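Local coordinates for putative hydantoin racemase (PDB 3QVL), which racemises allantoin and probably other 5-monosubstituted hydantoins, interconverting their D and L forms, at residues A[44-47]-A[48-52]; A[61-64]-A[65-69]; A[158-161]-A[162-165]; A[200-203]-A[204-207]. All coordinates share one frame; numbering follows the deposited sequence.

Contact 1 of 4, residues A[44-47]-A[48-52]; sequences SIEG and HFDEA. With 5HY ([(4R)-2,5-dioxoimidazolidin-4-yl]acetic acid), chain C.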
loop_
_atom_site.group_PDB
_atom_site.type_symbol
_atom_site.label_atom_id
_atom_site.label_comp_id
_atom_site.label_asym_id
_atom_site.label_seq_id
_atom_site.Cartn_x
_atom_site.Cartn_y
_atom_site.Cartn_z
ATOM N N SER A 44 -32.383 -8.504 -8.015
ATOM C CA SER A 44 -31.471 -7.491 -7.482
ATOM C C SER A 44 -30.187 -8.144 -6.985
ATOM O O SER A 44 -30.186 -9.309 -6.585
ATOM C CB SER A 44 -32.131 -6.680 -6.362
ATOM O OG SER A 44 -32.394 -7.482 -5.225
ATOM N N ILE A 45 -29.097 -7.384 -7.015
ATOM C CA ILE A 45 -27.786 -7.902 -6.640
ATOM C C ILE A 45 -27.399 -7.407 -5.247
ATOM O O ILE A 45 -27.134 -6.218 -5.046
ATOM C CB ILE A 45 -26.713 -7.540 -7.691
ATOM C CG1 ILE A 45 -27.147 -8.034 -9.075
ATOM C CG2 ILE A 45 -25.370 -8.149 -7.314
ATOM C CD1 ILE A 45 -26.627 -7.199 -10.223
ATOM N N GLU A 46 -27.381 -8.335 -4.294
ATOM C CA GLU A 46 -27.193 -8.012 -2.881
ATOM C C GLU A 46 -26.198 -8.958 -2.214
ATOM O O GLU A 46 -26.465 -9.502 -1.139
ATOM C CB GLU A 46 -28.536 -8.061 -2.146
ATOM C CG GLU A 46 -29.569 -7.060 -2.648
ATOM C CD GLU A 46 -30.926 -7.226 -1.993
ATOM O OE1 GLU A 46 -31.404 -8.375 -1.881
ATOM O OE2 GLU A 46 -31.520 -6.202 -1.599
ATOM N N GLY A 47 -25.052 -9.153 -2.857
ATOM C CA GLY A 47 -24.019 -10.040 -2.335
ATOM C C GLY A 47 -23.227 -10.734 -3.425
ATOM O O GLY A 47 -23.453 -10.502 -4.615
ATOM N N HIS A 48 -22.308 -11.599 -3.006
ATOM C CA HIS A 48 -21.363 -12.252 -3.911
ATOM C C HIS A 48 -22.021 -13.332 -4.772
ATOM O O HIS A 48 -21.670 -13.498 -5.943
ATOM C CB HIS A 48 -20.183 -12.827 -3.120
ATOM C CG HIS A 48 -19.589 -11.861 -2.140
ATOM N ND1 HIS A 48 -18.564 -11.001 -2.469
ATOM C CD2 HIS A 48 -19.881 -11.618 -0.841
ATOM C CE1 HIS A 48 -18.252 -10.269 -1.415
ATOM N NE2 HIS A 48 -19.036 -10.624 -0.413
ATOM N N PHE A 49 -22.968 -14.061 -4.179
ATOM C CA PHE A 49 -23.760 -15.072 -4.884
ATOM C C PHE A 49 -24.559 -14.435 -6.021
ATOM O O PHE A 49 -24.536 -14.925 -7.154
ATOM C CB PHE A 49 -24.680 -15.797 -3.891
ATOM C CG PHE A 49 -25.650 -16.759 -4.524
ATOM C CD1 PHE A 49 -25.269 -18.063 -4.821
ATOM C CD2 PHE A 49 -26.961 -16.368 -4.792
ATOM C CE1 PHE A 49 -26.171 -18.960 -5.393
ATOM C CE2 PHE A 49 -27.870 -17.256 -5.361
ATOM C CZ PHE A 49 -27.473 -18.553 -5.663
ATOM N N ASP A 50 -25.246 -13.337 -5.710
ATOM C CA ASP A 50 -26.005 -12.575 -6.701
ATOM C C ASP A 50 -25.107 -12.050 -7.821
ATOM O O ASP A 50 -25.488 -12.081 -8.992
ATOM C CB ASP A 50 -26.744 -11.407 -6.038
ATOM C CG ASP A 50 -27.831 -11.860 -5.074
ATOM O OD1 ASP A 50 -28.246 -13.039 -5.123
ATOM O OD2 ASP A 50 -28.276 -11.019 -4.263
ATOM N N GLU A 51 -23.915 -11.577 -7.452
ATOM C CA GLU A 51 -22.941 -11.050 -8.414
ATOM C C GLU A 51 -22.472 -12.090 -9.427
ATOM O O GLU A 51 -22.331 -11.784 -10.613
ATOM C CB GLU A 51 -21.726 -10.456 -7.698
ATOM C CG GLU A 51 -21.950 -9.064 -7.143
ATOM C CD GLU A 51 -20.746 -8.164 -7.325
ATOM O OE1 GLU A 51 -19.619 -8.578 -6.977
ATOM O OE2 GLU A 51 -20.931 -7.037 -7.822
ATOM N N ALA A 52 -22.225 -13.310 -8.951
ATOM C CA ALA A 52 -21.773 -14.408 -9.806
ATOM C C ALA A 52 -22.821 -14.765 -10.859
ATOM O O ALA A 52 -22.482 -15.038 -12.012
ATOM C CB ALA A 52 -21.416 -15.627 -8.967
HETATM C C 5HY C . -26.795 -2.142 -8.176
HETATM N N 5HY C . -27.149 -4.042 -6.927
HETATM O O 5HY C . -26.348 -1.093 -8.634
HETATM C CA 5HY C . -26.190 -2.935 -7.025
HETATM C CB 5HY C . -26.100 -2.119 -5.716
HETATM C CG 5HY C . -27.371 -1.365 -5.296
HETATM O OAB 5HY C . -28.984 -4.673 -8.086
HETATM N NAF 5HY C . -27.872 -2.780 -8.629
HETATM C CAI 5HY C . -28.056 -3.886 -7.897
HETATM O OD1 5HY C . -27.370 -0.888 -4.141
HETATM O OD2 5HY C . -28.306 -1.257 -6.118
HETATM O O HOH W 1 -28.011 -11.826 -1.647
#

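Contact 2 of 4, residues A[61-64]-A[65-69]; sequences QIRA and GREQG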
loop_
_atom_site.group_PDB
_atom_site.type_symbol
_atom_site.label_atom_id
_atom_site.label_comp_id
_atom_site.label_asym_id
_atom_site.label_seq_id
_atom_site.Cartn_x
_atom_site.Cartn_y
_atom_site.Cartn_z
ATOM N N GLN A 61 -25.829 -10.788 -22.534
ATOM C CA GLN A 61 -26.170 -9.532 -23.202
ATOM C C GLN A 61 -25.007 -8.949 -24.009
ATOM O O GLN A 61 -25.226 -8.351 -25.062
ATOM C CB GLN A 61 -26.715 -8.502 -22.205
ATOM C CG GLN A 61 -28.108 -8.829 -21.651
ATOM C CD GLN A 61 -29.149 -9.082 -22.736
ATOM O OE1 GLN A 61 -29.872 -10.079 -22.694
ATOM N NE2 GLN A 61 -29.225 -8.186 -23.714
ATOM N N ILE A 62 -23.782 -9.127 -23.511
ATOM C CA ILE A 62 -22.570 -8.739 -24.246
ATOM C C ILE A 62 -22.525 -9.460 -25.595
ATOM O O ILE A 62 -22.260 -8.843 -26.631
ATOM C CB ILE A 62 -21.275 -9.040 -23.433
ATOM C CG1 ILE A 62 -21.173 -8.136 -22.193
ATOM C CG2 ILE A 62 -20.022 -8.922 -24.311
ATOM C CD1 ILE A 62 -20.844 -6.672 -22.473
ATOM N N ARG A 63 -22.799 -10.764 -25.565
ATOM C CA ARG A 63 -22.882 -11.585 -26.771
ATOM C C ARG A 63 -23.910 -11.019 -27.752
ATOM O O ARG A 63 -23.620 -10.875 -28.941
ATOM C CB ARG A 63 -23.217 -13.036 -26.398
ATOM C CG ARG A 63 -23.228 -14.028 -27.561
ATOM C CD ARG A 63 -24.621 -14.202 -28.154
ATOM N NE ARG A 63 -25.565 -14.756 -27.185
ATOM C CZ ARG A 63 -26.876 -14.531 -27.193
ATOM N NH1 ARG A 63 -27.645 -15.085 -26.265
ATOM N NH2 ARG A 63 -27.422 -13.750 -28.117
ATOM N N ALA A 64 -25.097 -10.694 -27.241
ATOM C CA ALA A 64 -26.168 -10.105 -28.048
ATOM C C ALA A 64 -25.761 -8.752 -28.633
ATOM O O ALA A 64 -26.022 -8.475 -29.806
ATOM C CB ALA A 64 -27.445 -9.973 -27.225
ATOM N N GLY A 65 -25.116 -7.924 -27.813
ATOM C CA GLY A 65 -24.641 -6.608 -28.236
ATOM C C GLY A 65 -23.603 -6.677 -29.340
ATOM O O GLY A 65 -23.662 -5.913 -30.306
ATOM N N ARG A 66 -22.655 -7.603 -29.196
ATOM C CA ARG A 66 -21.603 -7.814 -30.192
ATOM C C ARG A 66 -22.170 -8.332 -31.518
ATOM O O ARG A 66 -21.686 -7.963 -32.591
ATOM C CB ARG A 66 -20.529 -8.764 -29.652
ATOM C CG ARG A 66 -19.289 -8.873 -30.532
ATOM C CD ARG A 66 -18.273 -9.837 -29.949
ATOM N NE ARG A 66 -17.306 -10.278 -30.952
ATOM C CZ ARG A 66 -16.385 -11.218 -30.756
ATOM N NH1 ARG A 66 -16.286 -11.833 -29.583
ATOM N NH2 ARG A 66 -15.556 -11.545 -31.737
ATOM N N GLU A 67 -23.194 -9.182 -31.433
ATOM C CA GLU A 67 -23.912 -9.672 -32.615
ATOM C C GLU A 67 -24.607 -8.531 -33.356
ATOM O O GLU A 67 -24.667 -8.525 -34.588
ATOM C CB GLU A 67 -24.940 -10.738 -32.226
ATOM C CG GLU A 67 -24.351 -12.110 -31.923
ATOM C CD GLU A 67 -25.402 -13.133 -31.515
ATOM O OE1 GLU A 67 -25.218 -14.328 -31.829
ATOM O OE2 GLU A 67 -26.411 -12.748 -30.883
ATOM N N GLN A 68 -25.123 -7.570 -32.593
ATOM C CA GLN A 68 -25.792 -6.392 -33.145
ATOM C C GLN A 68 -24.791 -5.364 -33.673
ATOM O O GLN A 68 -25.154 -4.480 -34.453
ATOM C CB GLN A 68 -26.700 -5.750 -32.091
ATOM C CG GLN A 68 -27.906 -6.600 -31.698
ATOM C CD GLN A 68 -28.580 -6.136 -30.412
ATOM O OE1 GLN A 68 -29.720 -6.509 -30.132
ATOM N NE2 GLN A 68 -27.879 -5.325 -29.624
ATOM N N GLY A 69 -23.537 -5.486 -33.246
ATOM C CA GLY A 69 -22.473 -4.583 -33.675
ATOM C C GLY A 69 -22.529 -3.229 -32.994
ATOM O O GLY A 69 -22.291 -2.199 -33.630
#

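Contact 3 of 4, residues A[158-161]-A[162-165]; sequences AQEK and VRER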
loop_
_atom_site.group_PDB
_atom_site.type_symbol
_atom_site.label_atom_id
_atom_site.label_comp_id
_atom_site.label_asym_id
_atom_site.label_seq_id
_atom_site.Cartn_x
_atom_site.Cartn_y
_atom_site.Cartn_z
ATOM N N ALA A 158 -36.432 5.384 0.310
ATOM C CA ALA A 158 -35.032 5.169 -0.053
ATOM C C ALA A 158 -34.392 6.449 -0.584
ATOM O O ALA A 158 -33.266 6.782 -0.217
ATOM C CB ALA A 158 -34.909 4.044 -1.072
ATOM N N GLN A 159 -35.132 7.165 -1.430
ATOM C CA GLN A 159 -34.681 8.429 -2.013
ATOM C C GLN A 159 -34.422 9.497 -0.949
ATOM O O GLN A 159 -33.440 10.238 -1.035
ATOM C CB GLN A 159 -35.698 8.940 -3.041
ATOM C CG GLN A 159 -35.685 8.197 -4.383
ATOM C CD GLN A 159 -36.345 6.822 -4.338
ATOM O OE1 GLN A 159 -37.029 6.470 -3.374
ATOM N NE2 GLN A 159 -36.143 6.040 -5.392
ATOM N N GLU A 160 -35.303 9.568 0.049
ATOM C CA GLU A 160 -35.141 10.502 1.163
ATOM C C GLU A 160 -33.957 10.116 2.049
ATOM O O GLU A 160 -33.217 10.986 2.515
ATOM C CB GLU A 160 -36.436 10.606 1.985
ATOM C CG GLU A 160 -36.381 11.569 3.184
ATOM C CD GLU A 160 -35.998 13.000 2.810
ATOM O OE1 GLU A 160 -36.388 13.477 1.722
ATOM O OE2 GLU A 160 -35.308 13.656 3.619
ATOM N N LYS A 161 -33.780 8.813 2.265
ATOM C CA LYS A 161 -32.651 8.293 3.038
ATOM C C LYS A 161 -31.306 8.570 2.366
ATOM O O LYS A 161 -30.319 8.849 3.049
ATOM C CB LYS A 161 -32.818 6.796 3.304
ATOM C CG LYS A 161 -33.617 6.476 4.554
ATOM C CD LYS A 161 -33.799 4.979 4.720
ATOM C CE LYS A 161 -33.991 4.595 6.178
ATOM N NZ LYS A 161 -32.699 4.609 6.925
ATOM N N VAL A 162 -31.275 8.490 1.036
ATOM C CA VAL A 162 -30.078 8.828 0.259
ATOM C C VAL A 162 -29.724 10.303 0.457
ATOM O O VAL A 162 -28.575 10.636 0.760
ATOM C CB VAL A 162 -30.254 8.500 -1.252
ATOM C CG1 VAL A 162 -29.112 9.083 -2.083
ATOM C CG2 VAL A 162 -30.341 6.998 -1.467
ATOM N N ARG A 163 -30.724 11.170 0.304
ATOM C CA ARG A 163 -30.561 12.613 0.484
ATOM C C ARG A 163 -30.002 12.954 1.867
ATOM O O ARG A 163 -29.020 13.690 1.978
ATOM C CB ARG A 163 -31.897 13.326 0.248
ATOM C CG ARG A 163 -31.838 14.843 0.352
ATOM C CD ARG A 163 -33.234 15.443 0.319
ATOM N NE ARG A 163 -33.254 16.808 0.839
ATOM C CZ ARG A 163 -33.457 17.132 2.114
ATOM N NH1 ARG A 163 -33.663 16.189 3.027
ATOM N NH2 ARG A 163 -33.454 18.407 2.480
ATOM N N GLU A 164 -30.625 12.402 2.910
ATOM C CA GLU A 164 -30.210 12.636 4.296
ATOM C C GLU A 164 -28.797 12.127 4.571
ATOM O O GLU A 164 -28.021 12.778 5.276
ATOM C CB GLU A 164 -31.198 11.990 5.271
ATOM C CG GLU A 164 -32.550 12.693 5.355
ATOM C CD GLU A 164 -33.557 11.953 6.226
ATOM O OE1 GLU A 164 -33.166 11.001 6.936
ATOM O OE2 GLU A 164 -34.748 12.329 6.201
ATOM N N ARG A 165 -28.472 10.963 4.013
ATOM C CA ARG A 165 -27.139 10.381 4.149
ATOM C C ARG A 165 -26.062 11.163 3.401
ATOM O O ARG A 165 -24.919 11.232 3.856
ATOM C CB ARG A 165 -27.141 8.911 3.726
ATOM C CG ARG A 165 -26.775 7.968 4.852
ATOM C CD ARG A 165 -25.289 7.695 4.815
ATOM N NE ARG A 165 -24.683 7.549 6.137
ATOM C CZ ARG A 165 -23.873 8.448 6.693
ATOM N NH1 ARG A 165 -23.569 9.571 6.054
ATOM N NH2 ARG A 165 -23.360 8.221 7.893
#

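Contact 4 of 4, residues A[200-203]-A[204-207]; sequences VIDG and VSAA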
loop_
_atom_site.group_PDB
_atom_site.type_symbol
_atom_site.label_atom_id
_atom_site.label_comp_id
_atom_site.label_asym_id
_atom_site.label_seq_id
_atom_site.Cartn_x
_atom_site.Cartn_y
_atom_site.Cartn_z
ATOM N N VAL A 200 -22.776 15.203 -7.161
ATOM C CA VAL A 200 -23.367 13.928 -6.773
ATOM C C VAL A 200 -23.426 13.102 -8.051
ATOM O O VAL A 200 -24.167 13.432 -8.981
ATOM C CB VAL A 200 -24.768 14.096 -6.138
ATOM C CG1 VAL A 200 -25.319 12.749 -5.689
ATOM C CG2 VAL A 200 -24.708 15.062 -4.959
ATOM N N ILE A 201 -22.629 12.040 -8.092
ATOM C CA ILE A 201 -22.309 11.366 -9.347
ATOM C C ILE A 201 -23.030 10.035 -9.535
ATOM O O ILE A 201 -22.968 9.149 -8.678
ATOM C CB ILE A 201 -20.772 11.199 -9.512
ATOM C CG1 ILE A 201 -20.100 12.577 -9.517
ATOM C CG2 ILE A 201 -20.432 10.431 -10.793
ATOM C CD1 ILE A 201 -18.658 12.570 -9.081
ATOM N N ASP A 202 -23.720 9.924 -10.667
ATOM C CA ASP A 202 -24.334 8.680 -11.106
ATOM C C ASP A 202 -23.418 7.985 -12.106
ATOM O O ASP A 202 -23.032 8.572 -13.122
ATOM C CB ASP A 202 -25.703 8.953 -11.738
ATOM C CG ASP A 202 -26.146 7.854 -12.688
ATOM O OD1 ASP A 202 -26.086 6.666 -12.307
ATOM O OD2 ASP A 202 -26.561 8.181 -13.819
ATOM N N GLY A 203 -23.086 6.732 -11.813
ATOM C CA GLY A 203 -22.209 5.936 -12.663
ATOM C C GLY A 203 -22.788 5.560 -14.013
ATOM O O GLY A 203 -22.040 5.365 -14.971
ATOM N N VAL A 204 -24.114 5.445 -14.090
ATOM C CA VAL A 204 -24.793 5.109 -15.346
ATOM C C VAL A 204 -24.506 6.169 -16.408
ATOM O O VAL A 204 -23.984 5.856 -17.482
ATOM C CB VAL A 204 -26.325 4.931 -15.156
ATOM C CG1 VAL A 204 -27.010 4.669 -16.494
ATOM C CG2 VAL A 204 -26.618 3.798 -14.180
ATOM N N SER A 205 -24.836 7.417 -16.089
ATOM C CA SER A 205 -24.600 8.544 -16.983
ATOM C C SER A 205 -23.110 8.724 -17.286
ATOM O O SER A 205 -22.732 8.979 -18.430
ATOM C CB SER A 205 -25.201 9.824 -16.396
ATOM O OG SER A 205 -24.658 10.113 -15.120
ATOM N N ALA A 206 -22.276 8.569 -16.257
ATOM C CA ALA A 206 -20.824 8.689 -16.389
ATOM C C ALA A 206 -20.234 7.643 -17.336
ATOM O O ALA A 206 -19.378 7.965 -18.163
ATOM C CB ALA A 206 -20.159 8.607 -15.022
ATOM N N ALA A 207 -20.703 6.402 -17.215
ATOM C CA ALA A 207 -20.223 5.299 -18.052
ATOM C C ALA A 207 -20.593 5.495 -19.518
ATOM O O ALA A 207 -19.800 5.182 -20.407
ATOM C CB ALA A 207 -20.747 3.966 -17.539
#

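Contact 1 of 4, residues A[44-47]-A[48-52]
Asp50 reaches back over the first turn of its helix to the loop that carries Ile45 and Glu46. Its CG lies beside the backbone N and opposite the carbonyl carbon (chi1 -66°), which brings OD2 to 2.8 Å from Glu46 N and lets the oxygen accept through its anti lone pair. One water donates to both Asp50 OD2 and Glu46 O, each bond 2.8 Å. Asp50 OD2 also pairs with Lys233 of the second subunit, which Glu46 OE1 meets too. This is the dense side of the contact: Asp50 CB comes within 3.8 Å of Ile45 CG2, and Glu51, crossing Ile45 at about a right angle, sets its CG 3.5 Å from the same methyl. Gly47 stands at the N-cap of helix 48-68, with a phi of 148° that suits a glycine; its carbonyl accepts from Glu51 N at 3.1 Å, the first main-chain bond of the helix. Glu88 of the second subunit accepts from His48 N and Phe49 N at the same helix start. Packing is looser toward His48 and the far end of Glu51, both residues partly exposed: the side chain of His48 sets off away from the loop, only its CB staying close to Gly47 C, and packs on Ile123 and Ile124 of helix 122-132. Facing the pocket, the backbone N and O of Ile45 both bond the ligand: Ile45 N gives to OAB, Ile45 O accepts from the ring N, each at 2.9 Å.

Contact 2 of 4, residues A[61-64]-A[65-69]
Arg63 and Glu67, one turn apart near the C-terminal end of helix 48-68, form an i to i+4 salt bridge just before the helix stops in a Schellman motif. Gly69, with positive phi, is its C-prime residue; Val70 N bonds to Gly65 O, and a weak bond runs from Gly69 N to Arg66 O. Within the helix the amides of Gly65, Arg66, Glu67 and Gln68 bond to the carbonyls of Gln61, Ile62, Arg63 and Ala64. Glu67 can be followed outward along its extended chain. Its CB sits 3.5 Å from both Arg63 O and Ala64 O, and its CG rests 3.3 Å from Arg63 O, the carbonyl that already accepts from Glu67 N. CD lies 3.6 Å from Arg63 CD, so the carboxylate carbon touches the aliphatic part of the arginine before the charges meet, and OE1 lies 3.7 Å from that same methylene. Arg63 starts out away from Glu67, its CG anti to the backbone N (chi1 -175°), then bends at chi2 and chi3 to swing the guanidinium back. Arg63 NE makes a weak bond to Ser241 O of the C-terminal segment, which also gives Phe245 as cation-pi partner to Arg66. On the buried side Ile62 packs on Ile7 and Leu89. At the tip of Glu67, OE2 lies 3.1 Å from Arg63 NH2, in the guanidinium plane, whereas NH2 approaches OE2 from 41° above the carboxylate plane.

Contact 3 of 4, residues A[158-161]-A[162-165]
Glu160 holds CG anti to its own amide N and then bends at chi2, 57°, while Arg163 starts with the same anti torsion and runs extended as far as NE. The two side chains therefore lie alongside each other, pointing the same way. Glu160 OE2 comes to the guanidinium edge, 3.1 Å from Arg163 NH1, in a salt bridge whose hydrogen bond is weak because it is strongly bent (122°). The stronger partner of Arg163 is Glu195, which pairs with NE from helix 189-196. Glu164 leans back from the next turn of helix 157-172, its CG 3.4 Å from Glu160 O, and its OE2 stops 3.0 Å from Glu160 OE2, with the carboxylate planes 67° apart. On the inner side of the helix Val162 CG2 packs 3.2 Å from Ala158 O, and Val162 also touches Leu192 and Met185, joining this helix to helix 189-196 and the loop before it. Two carboxylate oxygens this close suggest that a proton may be shared between Glu160 and Glu164, or that the pKa of one is raised; the charge of Arg163 probably offsets part of the repulsion.

Contact 4 of 4, residues A[200-203]-A[204-207]
Asp202 and Ser205 meet where the chain leaves strand 200-201 and enters helix 203-216. Asp202 is the N-cap residue, and its carboxylate takes up amides of the first turn that have no earlier carbonyl to bind. OD1 accepts a weak bond from Val204 N at 2.9 Å, and OD2 accepts from Ser205 N at 3.0 Å, with the donor well above the carboxylate plane (57° out of it). The side chain can do this because CG stands anti to the backbone N (chi1 157°), folding the carboxylate over the helix start. Ser205 OG lies 3.0 Å from Asp202 OD2 and equally far from Asp202 O; its one proton can serve either acceptor, and the choice is not settled. Asp202 O has a surer donor in Ala206 N, at 3.2 Å, and Gly203 O accepts from Ala207 N at 2.8 Å, so regular helical bonding takes over within one turn. Nonpolar atoms close round these polar ones: Val204 CB touches Asp202 OD1 at 3.3 Å, and Ala206 CB sits 3.4 Å from Asp202 O. Helix 13-26 packs against Val204 through Ile19 and Ala23, helix 97-108 against Ala206 through Ala100 and Met104, and Leu217 of the third subunit against Ser205. The weak bond to Val204 N closes an Asx turn and the one to Ser205 N is a capping bond; together they make the usual Asp N-cap of a helix, here wholly buried at the junction of strand and helix.

The contacts run along the chain in numbered order. Contacts 1 and 2 lie near the two ends of helix 48-68, centres about 23 Å apart, on the half built round strands 2-7 and 31-36. Contact 3 sits on the other half, its centre about 36 Å from that of contact 2. Contact 4, about 17 Å from contact 3 between centres, starts from strand 200-201 of the second parallel sheet, and its helix packs on helix 13-26. Contact 1 touches the bound hydantoin; the side chains of Val162 and Val204 lie about 9 and 7 Å from it. Both halves line the pocket and hold the ligand between them: Ser44, Ile45 and Phe78 from one, Thr117 and Ser182 from the other.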